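Local coordinates for protein glycoside hydrolase, family 11\:clostridium cellulosome enzyme, dockerin type i\:polysaccharide (Clostridium thermocellum, PDB 2C71) that probably removes acetyl groups from xylan as a metal-ion-dependent family 4 esterase acting in plant cell-wall degradation, at residues G70-S75 against E107-L112; N127-S132 against L153-Q158; G58-N63 against T184-F189; G122-N127 against D148-L153. All blocks are in the same frame, centred on the assembly; numbering follows the deposited sequence.

Contact 1 (G70-S75 against E107-L112); sequences GMANMS and ETSPTL
A72 and S109 meet through a single direct hydrogen bond, from S109 OG to A72 O at 2.8 Å. The hydroxyl lies in the plane of the carbonyl and reaches one of its lone pairs, with a C=O...OG angle of 127°. S109 OG sits between its own backbone N and carbonyl carbon (chi1 63°), where it also accepts from L112 N at 3.0 Å, so one hydroxyl oxygen both donates across the contact and accepts from the helix it begins. Next to this bond the methyl of A72 lies against the T108 peptide, CB to T108 O 3.7 Å. On the buried side, M71 CB touches L112 CD1 at 3.9 Å, and both side chains continue onto F101 of strand 100-101. T111 CG2 also reaches M74 O. Two waters fill in at the E107 end: water 1 accepts from M71 N and donates to E107 O at 2.8 Å, while water 2 accepts from A72 N and donates to E107 OE1 at 2.7 Å. E107 OE1 also lies 3.7 Å from G70 CA. Behind A72, the M74 N to M71 O bond, 3.1 Å, closes a type I beta turn. The arrangement is that of a serine N-cap, here starting helix 110-115, whose hydroxyl also ties down a beta turn in the loop before helix 76-94.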
loop_
_atom_site.group_PDB
_atom_site.type_symbol
_atom_site.label_atom_id
_atom_site.label_comp_id
_atom_site.label_asym_id
_atom_site.label_seq_id
_atom_site.Cartn_x
_atom_site.Cartn_y
_atom_site.Cartn_z
ATOM N N GLY A 70 7.714 14.655 1.331
ATOM C CA GLY A 70 7.800 14.275 2.730
ATOM C C GLY A 70 6.979 15.202 3.597
ATOM O O GLY A 70 6.970 16.421 3.358
ATOM N N MET A 71 6.329 14.656 4.622
ATOM C CA MET A 71 5.305 15.391 5.356
ATOM C C MET A 71 5.714 15.752 6.786
ATOM O O MET A 71 4.965 16.421 7.500
ATOM C CB MET A 71 3.989 14.611 5.366
ATOM C CG MET A 71 3.400 14.370 3.986
ATOM S SD MET A 71 1.786 13.571 4.048
ATOM C CE MET A 71 0.773 14.904 4.685
ATOM N N ALA A 72 6.897 15.313 7.201
ATOM C CA ALA A 72 7.252 15.292 8.619
ATOM C C ALA A 72 7.444 16.701 9.179
ATOM O O ALA A 72 7.217 16.950 10.362
ATOM C CB ALA A 72 8.506 14.458 8.839
ATOM N N ASN A 73 7.868 17.615 8.313
ATOM C CA ASN A 73 8.108 19.012 8.680
ATOM C C ASN A 73 7.016 19.935 8.193
ATOM O O ASN A 73 7.145 21.172 8.229
ATOM C CB ASN A 73 9.487 19.460 8.203
ATOM C CG ASN A 73 10.587 18.646 8.810
ATOM O OD1 ASN A 73 10.719 18.582 10.026
ATOM N ND2 ASN A 73 11.395 18.048 7.976
ATOM N N MET A 74 5.873 19.366 7.781
ATOM C CA MET A 74 4.736 20.145 7.376
ATOM C C MET A 74 3.971 20.671 8.619
ATOM O O MET A 74 4.032 20.084 9.717
ATOM C CB MET A 74 3.799 19.315 6.477
ATOM C CG MET A 74 4.297 19.227 5.087
ATOM S SD MET A 74 3.105 18.267 4.102
ATOM C CE MET A 74 3.994 18.125 2.546
ATOM N N SER A 75 3.216 21.751 8.415
ATOM C CA SER A 75 2.334 22.292 9.453
ATOM C C SER A 75 1.100 21.434 9.587
ATOM O O SER A 75 0.720 20.703 8.679
ATOM C CB SER A 75 1.929 23.709 9.105
ATOM O OG SER A 75 1.052 23.654 8.023
ATOM N N GLU A 107 8.685 8.954 6.316
ATOM C CA GLU A 107 9.158 9.965 7.251
ATOM C C GLU A 107 8.050 10.425 8.183
ATOM O O GLU A 107 6.998 10.868 7.714
ATOM C CB GLU A 107 9.723 11.163 6.501
ATOM C CG GLU A 107 11.059 10.842 5.862
ATOM C CD GLU A 107 11.528 11.727 4.703
ATOM O OE1 GLU A 107 10.781 12.589 4.205
ATOM O OE2 GLU A 107 12.693 11.499 4.246
ATOM N N THR A 108 8.264 10.319 9.510
ATOM C CA THR A 108 7.279 10.706 10.494
ATOM C C THR A 108 7.858 11.765 11.434
ATOM O O THR A 108 9.088 11.994 11.484
ATOM C CB THR A 108 6.726 9.525 11.283
ATOM O OG1 THR A 108 7.748 8.996 12.124
ATOM C CG2 THR A 108 6.167 8.428 10.343
ATOM N N SER A 109 6.952 12.370 12.197
ATOM C CA SER A 109 7.277 13.285 13.290
ATOM C C SER A 109 6.120 13.204 14.250
ATOM O O SER A 109 5.041 12.778 13.872
ATOM C CB SER A 109 7.457 14.733 12.802
ATOM O OG SER A 109 6.218 15.186 12.263
ATOM N N PRO A 110 6.304 13.733 15.475
ATOM C CA PRO A 110 5.157 13.870 16.395
ATOM C C PRO A 110 4.024 14.655 15.779
ATOM O O PRO A 110 2.873 14.295 15.937
ATOM C CB PRO A 110 5.766 14.551 17.608
ATOM C CG PRO A 110 7.152 14.028 17.614
ATOM C CD PRO A 110 7.570 14.048 16.163
ATOM N N THR A 111 4.351 15.736 15.066
ATOM C CA THR A 111 3.318 16.543 14.433
ATOM C C THR A 111 2.525 15.748 13.406
ATOM O O THR A 111 1.308 15.872 13.307
ATOM C CB THR A 111 3.945 17.824 13.835
ATOM O OG1 THR A 111 4.575 18.568 14.882
ATOM C CG2 THR A 111 2.910 18.702 13.167
ATOM N N LEU A 112 3.215 14.947 12.606
ATOM C CA LEU A 112 2.509 14.120 11.615
ATOM C C LEU A 112 1.568 13.144 12.315
ATOM O O LEU A 112 0.381 13.023 11.967
ATOM C CB LEU A 112 3.494 13.450 10.666
ATOM C CG LEU A 112 2.868 12.725 9.471
ATOM C CD1 LEU A 112 2.084 13.703 8.588
ATOM C CD2 LEU A 112 3.952 11.991 8.700
HETATM O O HOH W 1 6.132 11.899 5.278
HETATM O O HOH W 2 9.497 14.538 5.635
#

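Contact 2 (N127-S132 against L153-Q158); sequences NDWIPS and LLHDVQ
D128 OD1 is gripped by two groups: H155 ND1 donates to it at 2.8 Å and water 3 donates to it at 2.7 Å. D128 OD2 accepts from H155 N at 2.9 Å through its syn lone pair, and T164 OG1 is hydrogen-bonded to OD2 as well. D128 therefore holds H155 by main chain and side chain together. ND1 comes to OD1 on the syn side but 29° out of the carboxylate plane, whereas OD1 lies close to the plane of the imidazole; the two flat groups are turned 41° against each other. L154 CD2 packs against the carboxylate, 3.7 Å from D128 OD2, and the second contact of water 3, with L153 O, links OD1 to the strand backbone. W129 meets the ring obliquely, CE3 to H155 CE1 3.9 Å, with its CB above one imidazole face toward the rim. The bend of Q158 at chi2 (-69°) turns CD toward W129 CB, and Q158 OE1 comes within 3.2 Å of W129 CB. The H155 side chain lies about 4 Å from the bound magnesium ion, whose seen ligands include D13 and H64. The N-H bond to OD2 holds the carboxylate on the strand, and the ND1 bond would then restrain the rotation of the imidazole beside the metal, consistent with a positioned imidazole at the metal site of this NodB-type esterase.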
loop_
_atom_site.group_PDB
_atom_site.type_symbol
_atom_site.label_atom_id
_atom_site.label_comp_id
_atom_site.label_asym_id
_atom_site.label_seq_id
_atom_site.Cartn_x
_atom_site.Cartn_y
_atom_site.Cartn_z
ATOM N N ASN A 127 13.594 -2.778 -2.641
ATOM C CA ASN A 127 14.416 -2.066 -3.606
ATOM C C ASN A 127 13.727 -1.951 -4.970
ATOM O O ASN A 127 14.391 -1.821 -5.997
ATOM C CB ASN A 127 15.821 -2.659 -3.703
ATOM C CG ASN A 127 16.577 -2.592 -2.406
ATOM O OD1 ASN A 127 17.375 -3.476 -2.102
ATOM N ND2 ASN A 127 16.364 -1.562 -1.636
ATOM N N ASP A 128 12.378 -1.906 -4.979
ATOM C CA ASP A 128 11.661 -1.937 -6.248
ATOM C C ASP A 128 11.389 -0.572 -6.820
ATOM O O ASP A 128 10.660 -0.455 -7.810
ATOM C CB ASP A 128 10.388 -2.788 -6.161
ATOM C CG ASP A 128 9.186 -2.052 -5.625
ATOM O OD1 ASP A 128 9.370 -1.286 -4.660
ATOM O OD2 ASP A 128 8.067 -2.272 -6.176
ATOM N N TRP A 129 12.024 0.448 -6.258
ATOM C CA TRP A 129 12.103 1.799 -6.832
ATOM C C TRP A 129 13.399 2.010 -7.612
ATOM O O TRP A 129 13.650 3.122 -8.087
ATOM C CB TRP A 129 11.928 2.854 -5.751
ATOM C CG TRP A 129 13.041 2.824 -4.738
ATOM C CD1 TRP A 129 14.175 3.561 -4.750
ATOM C CD2 TRP A 129 13.112 1.990 -3.578
ATOM N NE1 TRP A 129 14.966 3.219 -3.666
ATOM C CE2 TRP A 129 14.321 2.268 -2.929
ATOM C CE3 TRP A 129 12.217 1.077 -2.982
ATOM C CZ2 TRP A 129 14.697 1.618 -1.726
ATOM C CZ3 TRP A 129 12.590 0.454 -1.795
ATOM C CH2 TRP A 129 13.803 0.716 -1.218
ATOM N N ILE A 130 14.230 0.978 -7.698
ATOM C CA ILE A 130 15.550 1.054 -8.337
ATOM C C ILE A 130 15.452 0.301 -9.663
ATOM O O ILE A 130 15.363 -0.947 -9.660
ATOM C CB ILE A 130 16.623 0.450 -7.403
ATOM C CG1 ILE A 130 16.599 1.200 -6.061
ATOM C CG2 ILE A 130 17.983 0.501 -8.094
ATOM C CD1 ILE A 130 17.608 0.649 -5.018
ATOM N N PRO A 131 15.277 1.001 -10.801
ATOM C CA PRO A 131 15.019 0.304 -12.078
ATOM C C PRO A 131 16.040 -0.702 -12.536
ATOM O O PRO A 131 15.731 -1.547 -13.374
ATOM C CB PRO A 131 14.877 1.437 -13.115
ATOM C CG PRO A 131 14.373 2.559 -12.363
ATOM C CD PRO A 131 15.094 2.460 -10.958
ATOM N N SER A 132 17.272 -0.627 -12.064
ATOM C CA SER A 132 18.242 -1.629 -12.449
ATOM C C SER A 132 17.988 -2.983 -11.785
ATOM O O SER A 132 18.581 -3.983 -12.232
ATOM C CB SER A 132 19.654 -1.142 -12.102
ATOM O OG SER A 132 19.768 -0.979 -10.700
ATOM N N LEU A 153 5.967 -3.732 1.423
ATOM C CA LEU A 153 5.894 -2.425 0.758
ATOM C C LEU A 153 6.529 -2.566 -0.639
ATOM O O LEU A 153 7.757 -2.691 -0.771
ATOM C CB LEU A 153 6.570 -1.370 1.580
ATOM C CG LEU A 153 6.399 0.091 1.111
ATOM C CD1 LEU A 153 6.950 1.018 2.195
ATOM C CD2 LEU A 153 7.014 0.424 -0.229
ATOM N N LEU A 154 5.691 -2.579 -1.682
ATOM C CA LEU A 154 6.076 -2.492 -3.072
ATOM C C LEU A 154 5.468 -1.234 -3.683
ATOM O O LEU A 154 4.687 -0.535 -3.058
ATOM C CB LEU A 154 5.640 -3.767 -3.835
ATOM C CG LEU A 154 6.334 -5.041 -3.393
ATOM C CD1 LEU A 154 5.656 -6.258 -4.054
ATOM C CD2 LEU A 154 7.854 -4.999 -3.758
ATOM N N HIS A 155 5.837 -0.962 -4.936
ATOM C CA HIS A 155 5.269 0.170 -5.686
ATOM C C HIS A 155 4.558 -0.385 -6.906
ATOM O O HIS A 155 5.151 -1.138 -7.699
ATOM C CB HIS A 155 6.391 1.105 -6.174
ATOM C CG HIS A 155 7.116 1.778 -5.048
ATOM N ND1 HIS A 155 8.048 1.139 -4.259
ATOM C CD2 HIS A 155 6.984 3.027 -4.538
ATOM C CE1 HIS A 155 8.461 1.974 -3.316
ATOM N NE2 HIS A 155 7.823 3.125 -3.459
ATOM N N ASP A 156 3.310 0.032 -7.129
ATOM C CA ASP A 156 2.693 -0.275 -8.437
ATOM C C ASP A 156 3.192 0.676 -9.482
ATOM O O ASP A 156 3.213 0.321 -10.674
ATOM C CB ASP A 156 1.187 -0.418 -8.429
ATOM C CG ASP A 156 0.454 0.745 -7.801
ATOM O OD1 ASP A 156 0.880 1.233 -6.736
ATOM O OD2 ASP A 156 -0.648 1.067 -8.357
ATOM N N VAL A 157 3.589 1.895 -9.115
ATOM C CA VAL A 157 3.946 2.917 -10.066
ATOM C C VAL A 157 5.334 3.473 -9.708
ATOM O O VAL A 157 5.551 3.952 -8.597
ATOM C CB VAL A 157 2.888 4.058 -10.038
ATOM C CG1 VAL A 157 3.215 5.091 -11.113
ATOM C CG2 VAL A 157 1.479 3.484 -10.302
ATOM N N GLN A 158 6.244 3.407 -10.670
ATOM C CA GLN A 158 7.613 3.968 -10.610
ATOM C C GLN A 158 8.034 4.185 -12.047
ATOM O O GLN A 158 7.510 3.568 -12.965
ATOM C CB GLN A 158 8.601 2.987 -9.992
ATOM C CG GLN A 158 8.544 2.909 -8.474
ATOM C CD GLN A 158 9.050 4.145 -7.862
ATOM O OE1 GLN A 158 10.287 4.478 -8.004
ATOM N NE2 GLN A 158 8.214 4.842 -7.142
HETATM O O HOH W 3 9.995 -1.848 -2.046
#

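Contact 3 (G58-N63 against T184-F189); sequences GHEIGN and TLTELF
A capping box opens helix 185-192, and E60 of strand 60-63 adds its carboxylate to the same first turn at T186. OE1 of E60 accepts from T186 N at 2.8 Å on its syn lone pair, the N-H pointing nearly straight at it (165°). E60 OE2 takes T186 OG1 at 2.7 Å, also on the syn side but 34° out of the carboxylate plane, so one residue of the helix occupies both oxygens. With CG anti to the backbone N (chi1 179°) and the chain extended beyond it, E60 reaches across from the strand, its side chain meeting that of T186 at about a right angle. Strand 60-63 pairs with 35-38 in the parallel sheet of the NodB-type domain, and helix 185-192 follows strand 181-182 of that sheet. T35 OG1, one strand inward, takes L185 N, while K99 NZ is a second partner of T186 OG1. Within the box, E187 N donates to T184 OG1 at 3.1 Å and T184 N to E187 OE1 at 2.9 Å. T184 CG2 rests 3.5 Å from G58 O, the carbonyl of the C-prime residue of the Schellman motif that ends helix 45-56. Water 4 donates to G58 O, 2.7 Å, and to E187 OE2.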
loop_
_atom_site.group_PDB
_atom_site.type_symbol
_atom_site.label_atom_id
_atom_site.label_comp_id
_atom_site.label_asym_id
_atom_site.label_seq_id
_atom_site.Cartn_x
_atom_site.Cartn_y
_atom_site.Cartn_z
ATOM N N GLY A 58 -11.898 -6.875 -4.329
ATOM C CA GLY A 58 -11.591 -7.240 -2.957
ATOM C C GLY A 58 -10.362 -6.585 -2.358
ATOM O O GLY A 58 -9.941 -6.939 -1.255
ATOM N N HIS A 59 -9.743 -5.662 -3.085
ATOM C CA HIS A 59 -8.584 -4.956 -2.575
ATOM C C HIS A 59 -9.026 -3.830 -1.674
ATOM O O HIS A 59 -10.193 -3.391 -1.706
ATOM C CB HIS A 59 -7.735 -4.422 -3.732
ATOM C CG HIS A 59 -7.365 -5.472 -4.722
ATOM N ND1 HIS A 59 -6.666 -6.581 -4.345
ATOM C CD2 HIS A 59 -7.601 -5.537 -6.042
ATOM C CE1 HIS A 59 -6.514 -7.308 -5.435
ATOM N NE2 HIS A 59 -7.068 -6.713 -6.472
ATOM N N GLU A 60 -8.105 -3.315 -0.894
ATOM C CA GLU A 60 -8.303 -2.173 0.002
ATOM C C GLU A 60 -7.533 -0.972 -0.541
ATOM O O GLU A 60 -6.470 -1.139 -1.164
ATOM C CB GLU A 60 -7.869 -2.555 1.396
ATOM C CG GLU A 60 -8.003 -1.461 2.426
ATOM C CD GLU A 60 -7.809 -1.899 3.848
ATOM O OE1 GLU A 60 -7.329 -3.022 4.075
ATOM O OE2 GLU A 60 -8.137 -1.095 4.748
ATOM N N ILE A 61 -8.025 0.229 -0.254
ATOM C CA ILE A 61 -7.341 1.465 -0.624
ATOM C C ILE A 61 -6.994 2.220 0.666
ATOM O O ILE A 61 -7.863 2.453 1.528
ATOM C CB ILE A 61 -8.241 2.345 -1.543
ATOM C CG1 ILE A 61 -8.598 1.573 -2.826
ATOM C CG2 ILE A 61 -7.531 3.657 -1.840
ATOM C CD1 ILE A 61 -9.571 2.332 -3.716
ATOM N N GLY A 62 -5.730 2.609 0.769
ATOM C CA GLY A 62 -5.262 3.494 1.810
ATOM C C GLY A 62 -4.718 4.797 1.244
ATOM O O GLY A 62 -4.749 5.059 0.046
ATOM N N ASN A 63 -4.246 5.656 2.163
ATOM C CA ASN A 63 -3.891 7.039 1.846
ATOM C C ASN A 63 -2.364 7.195 1.830
ATOM O O ASN A 63 -1.717 6.881 2.842
ATOM C CB ASN A 63 -4.544 7.921 2.923
ATOM C CG ASN A 63 -4.499 9.389 2.676
ATOM O OD1 ASN A 63 -3.466 9.959 2.287
ATOM N ND2 ASN A 63 -5.615 10.081 2.946
ATOM N N THR A 184 -5.691 -8.272 2.907
ATOM C CA THR A 184 -5.656 -6.801 2.952
ATOM C C THR A 184 -5.153 -6.354 4.322
ATOM O O THR A 184 -5.108 -7.146 5.260
ATOM C CB THR A 184 -7.025 -6.180 2.685
ATOM O OG1 THR A 184 -7.871 -6.499 3.775
ATOM C CG2 THR A 184 -7.633 -6.604 1.339
ATOM N N LEU A 185 -4.827 -5.061 4.477
ATOM C CA LEU A 185 -4.432 -4.556 5.799
ATOM C C LEU A 185 -5.547 -4.734 6.809
ATOM O O LEU A 185 -5.296 -5.162 7.942
ATOM C CB LEU A 185 -3.985 -3.091 5.727
ATOM C CG LEU A 185 -2.649 -2.860 5.018
ATOM C CD1 LEU A 185 -2.364 -1.340 4.915
ATOM C CD2 LEU A 185 -1.518 -3.528 5.739
ATOM N N THR A 186 -6.770 -4.405 6.442
ATOM C CA THR A 186 -7.879 -4.548 7.382
ATOM C C THR A 186 -8.002 -6.002 7.800
ATOM O O THR A 186 -8.218 -6.300 8.990
ATOM C CB THR A 186 -9.212 -3.989 6.804
ATOM O OG1 THR A 186 -9.167 -2.553 6.839
ATOM C CG2 THR A 186 -10.444 -4.451 7.551
ATOM N N GLU A 187 -7.913 -6.918 6.846
ATOM C CA GLU A 187 -8.020 -8.324 7.153
ATOM C C GLU A 187 -6.883 -8.794 8.051
ATOM O O GLU A 187 -7.080 -9.608 8.966
ATOM C CB GLU A 187 -8.053 -9.130 5.875
ATOM C CG GLU A 187 -9.330 -9.052 5.077
ATOM C CD GLU A 187 -9.229 -9.532 3.614
ATOM O OE1 GLU A 187 -8.113 -9.926 3.101
ATOM O OE2 GLU A 187 -10.320 -9.484 2.909
ATOM N N LEU A 188 -5.655 -8.312 7.798
ATOM C CA LEU A 188 -4.516 -8.697 8.620
ATOM C C LEU A 188 -4.761 -8.350 10.092
ATOM O O LEU A 188 -4.576 -9.175 10.981
ATOM C CB LEU A 188 -3.259 -7.999 8.102
ATOM C CG LEU A 188 -1.990 -8.302 8.880
ATOM C CD1 LEU A 188 -1.700 -9.811 8.908
ATOM C CD2 LEU A 188 -0.765 -7.522 8.308
ATOM N N PHE A 189 -5.167 -7.116 10.354
ATOM C CA PHE A 189 -5.482 -6.705 11.719
ATOM C C PHE A 189 -6.594 -7.581 12.295
ATOM O O PHE A 189 -6.508 -8.093 13.409
ATOM C CB PHE A 189 -5.888 -5.248 11.780
ATOM C CG PHE A 189 -4.693 -4.281 11.833
ATOM C CD1 PHE A 189 -3.880 -4.087 10.732
ATOM C CD2 PHE A 189 -4.426 -3.595 12.991
ATOM C CE1 PHE A 189 -2.791 -3.158 10.835
ATOM C CE2 PHE A 189 -3.395 -2.692 13.089
ATOM C CZ PHE A 189 -2.581 -2.508 12.021
HETATM O O HOH W 4 -11.171 -7.164 1.132
#

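Contact 4 (G122-N127 against D148-L153); sequences GGLTAN and DGTIIL
L124 bridges to I152 through a single beta bridge, placing the loop after strand 119-120 beside strand 151-155 of the parallel sheet. L124 N donates to I151 O at 2.8 Å, and L153 N returns a bond of the same length to L124 O, tilted 29° from the carbonyl plane. The association is brief: end to end, the two paths run 76° apart. Packing is tightest around the glycines, where G123 CA comes within 3.1 Å of I151 O. L153 CB lies 3.6 Å from L124 O, and with CG anti to the backbone N (chi1 -171°) the leucine carries on to the other glycine, L153 CD1 lying 3.7 Å from G122 O. I151 packs on L185 and L188 of helix 185-192, and the next residue, I152, on V142 of helix 135-145, while N205 OD1 takes G123 N. Toward partly exposed L124 and T125 the fit is looser. L124 CB meets T150 CG2 at 3.9 Å, the two side chains crossing at a slant, and the T125 and L153 side chains lie side by side, pointing the same way, with T125 CG2 4.0 Å from L153 CD1. Past T125 the backbones part and water takes over from direct bonding: water 3 accepts from A126 N at 2.9 Å and donates to L153 O.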
loop_
_atom_site.group_PDB
_atom_site.type_symbol
_atom_site.label_atom_id
_atom_site.label_comp_id
_atom_site.label_asym_id
_atom_site.label_seq_id
_atom_site.Cartn_x
_atom_site.Cartn_y
_atom_site.Cartn_z
ATOM N N GLY A 122 4.198 1.007 7.576
ATOM C CA GLY A 122 5.403 1.025 6.768
ATOM C C GLY A 122 5.588 -0.252 5.973
ATOM O O GLY A 122 4.916 -0.469 4.965
ATOM N N GLY A 123 6.506 -1.099 6.427
ATOM C CA GLY A 123 6.623 -2.448 5.906
ATOM C C GLY A 123 8.006 -2.754 5.361
ATOM O O GLY A 123 8.885 -1.901 5.233
ATOM N N LEU A 124 8.181 -4.011 5.022
ATOM C CA LEU A 124 9.382 -4.575 4.409
ATOM C C LEU A 124 9.514 -4.030 2.985
ATOM O O LEU A 124 8.622 -4.220 2.176
ATOM C CB LEU A 124 9.227 -6.109 4.352
ATOM C CG LEU A 124 10.313 -6.904 3.593
ATOM C CD1 LEU A 124 11.627 -6.876 4.384
ATOM C CD2 LEU A 124 9.818 -8.329 3.338
ATOM N N THR A 125 10.646 -3.419 2.659
ATOM C CA THR A 125 10.857 -2.938 1.309
ATOM C C THR A 125 11.716 -3.920 0.532
ATOM O O THR A 125 12.334 -4.821 1.099
ATOM C CB THR A 125 11.486 -1.543 1.339
ATOM O OG1 THR A 125 12.760 -1.624 1.951
ATOM C CG2 THR A 125 10.634 -0.518 2.078
ATOM N N ALA A 126 11.794 -3.710 -0.789
ATOM C CA ALA A 126 12.382 -4.682 -1.696
ATOM C C ALA A 126 13.160 -4.032 -2.838
ATOM O O ALA A 126 13.342 -4.625 -3.894
ATOM C CB ALA A 126 11.334 -5.628 -2.243
ATOM N N ASN A 127 13.594 -2.778 -2.641
ATOM C CA ASN A 127 14.416 -2.066 -3.606
ATOM C C ASN A 127 13.727 -1.951 -4.970
ATOM O O ASN A 127 14.391 -1.821 -5.997
ATOM C CB ASN A 127 15.821 -2.659 -3.703
ATOM C CG ASN A 127 16.577 -2.592 -2.406
ATOM O OD1 ASN A 127 17.375 -3.476 -2.102
ATOM N ND2 ASN A 127 16.364 -1.562 -1.636
ATOM N N ASP A 148 5.444 -14.313 9.410
ATOM C CA ASP A 148 4.045 -14.191 9.720
ATOM C C ASP A 148 3.742 -12.792 10.215
ATOM O O ASP A 148 4.362 -12.329 11.175
ATOM C CB ASP A 148 3.689 -15.218 10.778
ATOM C CG ASP A 148 2.217 -15.312 11.077
ATOM O OD1 ASP A 148 1.355 -14.729 10.387
ATOM O OD2 ASP A 148 1.943 -15.976 12.121
ATOM N N GLY A 149 2.802 -12.104 9.550
ATOM C CA GLY A 149 2.408 -10.772 9.926
ATOM C C GLY A 149 3.093 -9.628 9.167
ATOM O O GLY A 149 2.732 -8.469 9.392
ATOM N N THR A 150 4.034 -9.938 8.277
ATOM C CA THR A 150 4.737 -8.857 7.569
ATOM C C THR A 150 3.777 -8.081 6.659
ATOM O O THR A 150 2.981 -8.656 5.909
ATOM C CB THR A 150 5.859 -9.445 6.722
ATOM O OG1 THR A 150 6.819 -10.091 7.571
ATOM C CG2 THR A 150 6.541 -8.455 5.804
ATOM N N ILE A 151 3.978 -6.756 6.647
ATOM C CA ILE A 151 3.428 -5.856 5.638
ATOM C C ILE A 151 4.526 -5.658 4.588
ATOM O O ILE A 151 5.628 -5.245 4.947
ATOM C CB ILE A 151 2.986 -4.545 6.254
ATOM C CG1 ILE A 151 1.866 -4.752 7.293
ATOM C CG2 ILE A 151 2.588 -3.535 5.175
ATOM C CD1 ILE A 151 1.540 -3.492 8.137
ATOM N N ILE A 152 4.256 -6.002 3.341
ATOM C CA ILE A 152 5.232 -5.905 2.243
ATOM C C ILE A 152 4.970 -4.603 1.501
ATOM O O ILE A 152 3.850 -4.378 1.020
ATOM C CB ILE A 152 5.044 -7.068 1.255
ATOM C CG1 ILE A 152 5.169 -8.448 1.932
ATOM C CG2 ILE A 152 6.049 -6.928 0.112
ATOM C CD1 ILE A 152 4.651 -9.564 1.102
ATOM N N LEU A 153 5.967 -3.732 1.423
ATOM C CA LEU A 153 5.894 -2.425 0.758
ATOM C C LEU A 153 6.529 -2.566 -0.639
ATOM O O LEU A 153 7.757 -2.691 -0.771
ATOM C CB LEU A 153 6.570 -1.370 1.580
ATOM C CG LEU A 153 6.399 0.091 1.111
ATOM C CD1 LEU A 153 6.950 1.018 2.195
ATOM C CD2 LEU A 153 7.014 0.424 -0.229
HETATM O O HOH W 3 9.995 -1.848 -2.046
#

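Contacts 2 and 4, centres about 13 Å apart, share N127, L153, water 3 and strand 151-155, and their segments alternate along the chain. Contact 3 lies on the same parallel sheet, its centre about 14 Å from that of contact 4, where L185 and L188 pack on I151. Contacts 1, 2 and 4 all lie along the chain between its segments, contact 1 closing before the interleaved pair opens. Contact 1 stands apart, at least 21 Å from the others between centres, and joins the loop before helix 76-94 to the start of helix 110-115, by the two-stranded sheet 100-101/119-120. Contacts 2, 3 and 4 tie loops and a helix start to the main sheet, near which D13 and H64 bind magnesium.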